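Local coordinates for ABC transporter substrate-binding protein (Rhizobium radiobacter, PDB 6TFX) that binds the opine mannopinic acid as the solute-binding protein of an ABC transporter, and probably delivers it for import into the bacterial cell, at residues Gln269-Thr274 and Cys453-Thr458; Val275-Ile280 and Asn289-Ser294. One frame throughout, in Å; residues are numbered along the deposited sequence. Where two conformers were deposited one is given.

Contact 1: Gln269-Thr274 and Cys453-Thr458. With MG (magnesium ion), chain G.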
loop_
_atom_site.group_PDB
_atom_site.type_symbol
_atom_site.label_atom_id
_atom_site.label_comp_id
_atom_site.label_asym_id
_atom_site.label_seq_id
_atom_site.Cartn_x
_atom_site.Cartn_y
_atom_site.Cartn_z
ATOM N N GLN A 269 3.572 -20.441 -18.121
ATOM C CA GLN A 269 2.327 -21.200 -18.032
ATOM C C GLN A 269 2.499 -22.397 -17.092
ATOM O O GLN A 269 1.624 -22.667 -16.262
ATOM C CB GLN A 269 1.906 -21.699 -19.417
ATOM C CG GLN A 269 1.430 -20.568 -20.327
ATOM C CD GLN A 269 1.262 -21.040 -21.756
ATOM O OE1 GLN A 269 1.944 -21.968 -22.225
ATOM N NE2 GLN A 269 0.350 -20.389 -22.482
ATOM N N ALA A 270 3.663 -23.077 -17.184
ATOM C CA ALA A 270 3.929 -24.211 -16.300
ATOM C C ALA A 270 3.864 -23.750 -14.835
ATOM O O ALA A 270 3.258 -24.415 -14.019
ATOM C CB ALA A 270 5.293 -24.815 -16.606
ATOM N N LEU A 271 4.471 -22.588 -14.520
ATOM C CA LEU A 271 4.441 -22.088 -13.137
ATOM C C LEU A 271 3.013 -21.798 -12.710
ATOM O O LEU A 271 2.607 -22.206 -11.623
ATOM C CB LEU A 271 5.333 -20.838 -12.988
ATOM C CG LEU A 271 5.518 -20.289 -11.574
ATOM C CD1 LEU A 271 6.168 -21.329 -10.638
ATOM C CD2 LEU A 271 6.368 -19.019 -11.616
ATOM N N ALA A 272 2.241 -21.119 -13.583
ATOM C CA ALA A 272 0.855 -20.742 -13.266
ATOM C C ALA A 272 -0.016 -21.986 -13.013
ATOM O O ALA A 272 -0.925 -21.925 -12.175
ATOM C CB ALA A 272 0.254 -19.919 -14.399
ATOM N N HIS A 273 0.271 -23.101 -13.724
ATOM C CA HIS A 273 -0.494 -24.365 -13.563
ATOM C C HIS A 273 -0.112 -25.152 -12.291
ATOM O O HIS A 273 -0.765 -26.157 -11.982
ATOM C CB HIS A 273 -0.376 -25.276 -14.804
ATOM C CG HIS A 273 -1.167 -24.801 -15.980
ATOM N ND1 HIS A 273 -2.547 -24.705 -15.931
ATOM C CD2 HIS A 273 -0.752 -24.468 -17.225
ATOM C CE1 HIS A 273 -2.923 -24.283 -17.136
ATOM N NE2 HIS A 273 -1.884 -24.136 -17.948
ATOM N N THR A 274 0.958 -24.734 -11.566
ATOM C CA THR A 274 1.290 -25.481 -10.363
ATOM C C THR A 274 1.177 -24.606 -9.081
ATOM O O THR A 274 1.675 -25.001 -8.021
ATOM C CB THR A 274 2.615 -26.232 -10.511
ATOM O OG1 THR A 274 2.786 -27.089 -9.362
ATOM C CG2 THR A 274 3.815 -25.305 -10.728
ATOM N N CYS A 453 2.272 -12.624 -17.267
ATOM C CA CYS A 453 3.256 -11.683 -16.744
ATOM C C CYS A 453 3.247 -11.755 -15.216
ATOM O O CYS A 453 4.262 -11.517 -14.563
ATOM C CB CYS A 453 2.915 -10.285 -17.230
ATOM S SG CYS A 453 2.972 -10.157 -19.030
ATOM N N ALA A 454 2.080 -12.077 -14.647
ATOM C CA ALA A 454 1.936 -12.187 -13.208
ATOM C C ALA A 454 0.908 -13.254 -12.939
ATOM O O ALA A 454 0.015 -13.479 -13.773
ATOM C CB ALA A 454 1.496 -10.864 -12.600
ATOM N N ILE A 455 1.077 -13.947 -11.819
ATOM C CA ILE A 455 0.175 -15.021 -11.395
ATOM C C ILE A 455 -0.450 -14.569 -10.093
ATOM O O ILE A 455 0.246 -14.367 -9.099
ATOM C CB ILE A 455 0.938 -16.357 -11.206
ATOM C CG1 ILE A 455 1.696 -16.769 -12.488
ATOM C CG2 ILE A 455 -0.067 -17.439 -10.748
ATOM C CD1 ILE A 455 2.811 -17.779 -12.187
ATOM N N PRO A 456 -1.774 -14.403 -10.071
ATOM C CA PRO A 456 -2.410 -13.940 -8.833
ATOM C C PRO A 456 -2.492 -15.042 -7.811
ATOM O O PRO A 456 -2.667 -16.230 -8.146
ATOM C CB PRO A 456 -3.821 -13.545 -9.268
ATOM C CG PRO A 456 -4.073 -14.317 -10.506
ATOM C CD PRO A 456 -2.742 -14.566 -11.177
ATOM N N LEU A 457 -2.362 -14.645 -6.555
ATOM C CA LEU A 457 -2.486 -15.608 -5.479
ATOM C C LEU A 457 -3.731 -15.204 -4.721
ATOM O O LEU A 457 -4.799 -15.124 -5.321
ATOM C CB LEU A 457 -1.209 -15.621 -4.617
ATOM C CG LEU A 457 0.091 -15.812 -5.424
ATOM C CD1 LEU A 457 1.258 -15.707 -4.559
ATOM C CD2 LEU A 457 0.081 -17.122 -6.155
ATOM N N THR A 458 -3.606 -14.939 -3.437
ATOM C CA THR A 458 -4.745 -14.519 -2.628
ATOM C C THR A 458 -4.633 -13.015 -2.359
ATOM O O THR A 458 -3.543 -12.438 -2.488
ATOM C CB THR A 458 -4.668 -15.237 -1.268
ATOM O OG1 THR A 458 -3.334 -15.068 -0.741
ATOM C CG2 THR A 458 -5.037 -16.711 -1.369
HETATM MG MG MG G . 2.604 -8.419 -19.379
#
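Helix 265-272 lies against strand 454-467 of the mixed sheet through its C-terminal part, where Leu-271 and Ala-272 receive the side chain of Ile-455. The isoleucine points at the helix and makes the contact with its longer branch: with CG1 beside the backbone N and anti to the carbonyl carbon (chi1 -56°) and an extended chi2 (160°), CD1 is carried into the angle between the two helix residues. There Ile-455 CD1 is 3.7 Å from Leu-271 CG and 3.7 Å from Ala-272 N. It lies against Leu-271 from CB through CG to CD2, with CG closest and CD2 at 3.8 Å from Ile-455 CD1, and the two side chains cross obliquely. At Ala-272 only a methyl projects, which lets the isoleucine come close to the helix backbone; its CB is 4.0 Å from Ile-455 CG1. This is helix-on-sheet packing, and strand 240-255, antiparallel to 454-467, extends it: Ile-255 touches both Leu-271 and Ile-455, while the backbone of Ile-455 bonds to Leu-253. A beta-branched residue suits such a strand, and leucine and alanine suit these two buried helix positions. Two residues earlier, Cys-453 shares a modelled magnesium ion with Cys-418; the 1.8 Å from Cys-453 SG to the metal is unusually short for magnesium and sulfur, which makes that detail doubtful. Ser-317 OG bonds to Ala-270 O, tying this helix to helix 314-323.

Contact 2: Val275-Ile280 and Asn289-Ser294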
loop_
_atom_site.group_PDB
_atom_site.type_symbol
_atom_site.label_atom_id
_atom_site.label_comp_id
_atom_site.label_asym_id
_atom_site.label_seq_id
_atom_site.Cartn_x
_atom_site.Cartn_y
_atom_site.Cartn_z
ATOM N N VAL A 275 0.494 -23.444 -9.186
ATOM C CA VAL A 275 0.173 -22.654 -8.001
ATOM C C VAL A 275 -1.318 -22.903 -7.763
ATOM O O VAL A 275 -2.089 -23.128 -8.715
ATOM C CB VAL A 275 0.511 -21.143 -8.076
ATOM C CG1 VAL A 275 1.999 -20.910 -8.306
ATOM C CG2 VAL A 275 -0.322 -20.441 -9.134
ATOM N N ASN A 276 -1.731 -22.850 -6.500
ATOM C CA ASN A 276 -3.134 -23.091 -6.205
ATOM C C ASN A 276 -3.612 -22.068 -5.192
ATOM O O ASN A 276 -3.566 -22.298 -3.988
ATOM C CB ASN A 276 -3.341 -24.536 -5.740
ATOM C CG ASN A 276 -4.794 -24.935 -5.770
ATOM O OD1 ASN A 276 -5.699 -24.117 -5.548
ATOM N ND2 ASN A 276 -5.046 -26.208 -6.038
ATOM N N ALA A 277 -4.087 -20.933 -5.690
ATOM C CA ALA A 277 -4.528 -19.854 -4.815
ATOM C C ALA A 277 -5.712 -20.271 -3.943
ATOM O O ALA A 277 -5.763 -19.913 -2.752
ATOM C CB ALA A 277 -4.871 -18.626 -5.651
ATOM N N ALA A 278 -6.671 -21.041 -4.520
ATOM C CA ALA A 278 -7.849 -21.474 -3.722
ATOM C C ALA A 278 -7.435 -22.296 -2.502
ATOM O O ALA A 278 -7.999 -22.113 -1.411
ATOM C CB ALA A 278 -8.830 -22.257 -4.584
ATOM N N GLN A 279 -6.417 -23.144 -2.660
ATOM C CA GLN A 279 -5.925 -23.949 -1.533
ATOM C C GLN A 279 -5.214 -23.090 -0.479
ATOM O O GLN A 279 -5.339 -23.367 0.726
ATOM C CB GLN A 279 -5.058 -25.112 -2.014
ATOM C CG GLN A 279 -5.867 -26.143 -2.840
ATOM C CD GLN A 279 -6.723 -27.128 -2.052
ATOM O OE1 GLN A 279 -6.817 -27.087 -0.815
ATOM N NE2 GLN A 279 -7.378 -28.044 -2.765
ATOM N N ILE A 280 -4.503 -22.014 -0.911
ATOM C CA ILE A 280 -3.857 -21.119 0.055
ATOM C C ILE A 280 -4.960 -20.399 0.861
ATOM O O ILE A 280 -4.854 -20.275 2.090
ATOM C CB ILE A 280 -2.940 -20.085 -0.659
ATOM C CG1 ILE A 280 -1.745 -20.818 -1.300
ATOM C CG2 ILE A 280 -2.467 -18.963 0.313
ATOM C CD1 ILE A 280 -0.972 -19.948 -2.333
ATOM N N ASN A 289 -8.809 -14.141 3.832
ATOM C CA ASN A 289 -8.139 -14.430 2.556
ATOM C C ASN A 289 -9.067 -14.912 1.474
ATOM O O ASN A 289 -9.966 -15.704 1.737
ATOM C CB ASN A 289 -7.113 -15.543 2.798
ATOM C CG ASN A 289 -6.180 -15.227 3.933
ATOM O OD1 ASN A 289 -5.154 -14.588 3.729
ATOM N ND2 ASN A 289 -6.534 -15.633 5.155
ATOM N N ARG A 290 -8.797 -14.501 0.234
ATOM C CA ARG A 290 -9.607 -14.970 -0.887
ATOM C C ARG A 290 -8.738 -15.112 -2.115
ATOM O O ARG A 290 -7.889 -14.252 -2.357
ATOM C CB ARG A 290 -10.753 -13.987 -1.216
ATOM C CG ARG A 290 -11.878 -13.896 -0.182
ATOM C CD ARG A 290 -12.762 -15.139 -0.106
ATOM N NE ARG A 290 -13.568 -15.145 1.116
ATOM C CZ ARG A 290 -14.769 -14.585 1.229
ATOM N NH1 ARG A 290 -15.327 -13.972 0.190
ATOM N NH2 ARG A 290 -15.425 -14.636 2.381
ATOM N N ALA A 291 -8.952 -16.172 -2.901
ATOM C CA ALA A 291 -8.248 -16.289 -4.184
ATOM C C ALA A 291 -8.877 -15.243 -5.105
ATOM O O ALA A 291 -10.085 -14.985 -4.999
ATOM C CB ALA A 291 -8.448 -17.674 -4.770
ATOM N N VAL A 292 -8.069 -14.628 -5.978
ATOM C CA VAL A 292 -8.566 -13.568 -6.866
ATOM C C VAL A 292 -8.455 -14.006 -8.321
ATOM O O VAL A 292 -7.341 -14.298 -8.772
ATOM C CB VAL A 292 -7.817 -12.218 -6.617
ATOM C CG1 VAL A 292 -8.349 -11.104 -7.533
ATOM C CG2 VAL A 292 -7.943 -11.796 -5.165
ATOM N N PRO A 293 -9.574 -13.982 -9.081
ATOM C CA PRO A 293 -9.507 -14.433 -10.478
ATOM C C PRO A 293 -8.988 -13.399 -11.484
ATOM O O PRO A 293 -9.361 -13.468 -12.666
ATOM C CB PRO A 293 -10.949 -14.840 -10.779
ATOM C CG PRO A 293 -11.772 -13.849 -9.969
ATOM C CD PRO A 293 -10.970 -13.683 -8.673
ATOM N N SER A 294 -8.104 -12.480 -11.063
ATOM C CA SER A 294 -7.492 -11.502 -11.964
ATOM C C SER A 294 -6.215 -10.973 -11.345
ATOM O O SER A 294 -5.792 -11.453 -10.265
ATOM C CB SER A 294 -8.456 -10.368 -12.331
ATOM O OG SER A 294 -7.916 -9.633 -13.427
#
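Ala-277 and Ala-291 send their methyl groups toward each other between the start of helix 277-284 and the short strand 289-291, and the methyls meet flank to flank rather than end on. Their CB atoms are 3.8 Å apart, and the bonds that carry them are inclined at about 119°, so each methyl presents its side to the other. With a methyl on each side, the CA atoms of Ala-277 and Ala-291 can approach to 5.2 Å. The methyl of Ala-291 also rests near the first turn itself, its CB 3.8 Å from Ala-278 N. That turn is organised by Asn-276 at the N-cap: OD1 accepts from Gln-279 N at 3.1 Å. Gln-279 N sits well above the plane of the Asn-276 amide carbonyl (55° out of it), and the N-H...O angle is 155°. Asparagine suits the cap because its short amide can curl over to accept from an N-H of the first turn, which has no carbonyl partner inside the helix. On the strand, Asn-289 ND2 bonds to Gly-285 O in the connection between the two elements and to Gln-226 O from elsewhere in the fold. The contact itself is therefore non-directional packing, mainly dispersion and burial of apolar surface.

How the contacts relate
Contact 1 is a buried core packing and contact 2 a surface one, but both set consecutive helices, 265-272 and 277-284, on the same sheet, whose strands 454-467 and 289-291 are antiparallel neighbours. Their centres are 10 Å apart and they touch: Ala-277 CB lies 3.5 Å from Leu-457 O, and Thr-458 CB lies 3.5 Å from Arg-290 O. The difference lies in burial: contact 1 has an isoleucine branch among buried residues, whereas contact 2 pairs two alanine methyls, one of which also touches a backbone N, nearer the surface. Contact 1 spans 179 residues; contact 2, within that span, joins a helix to a strand that follows it after a short connection.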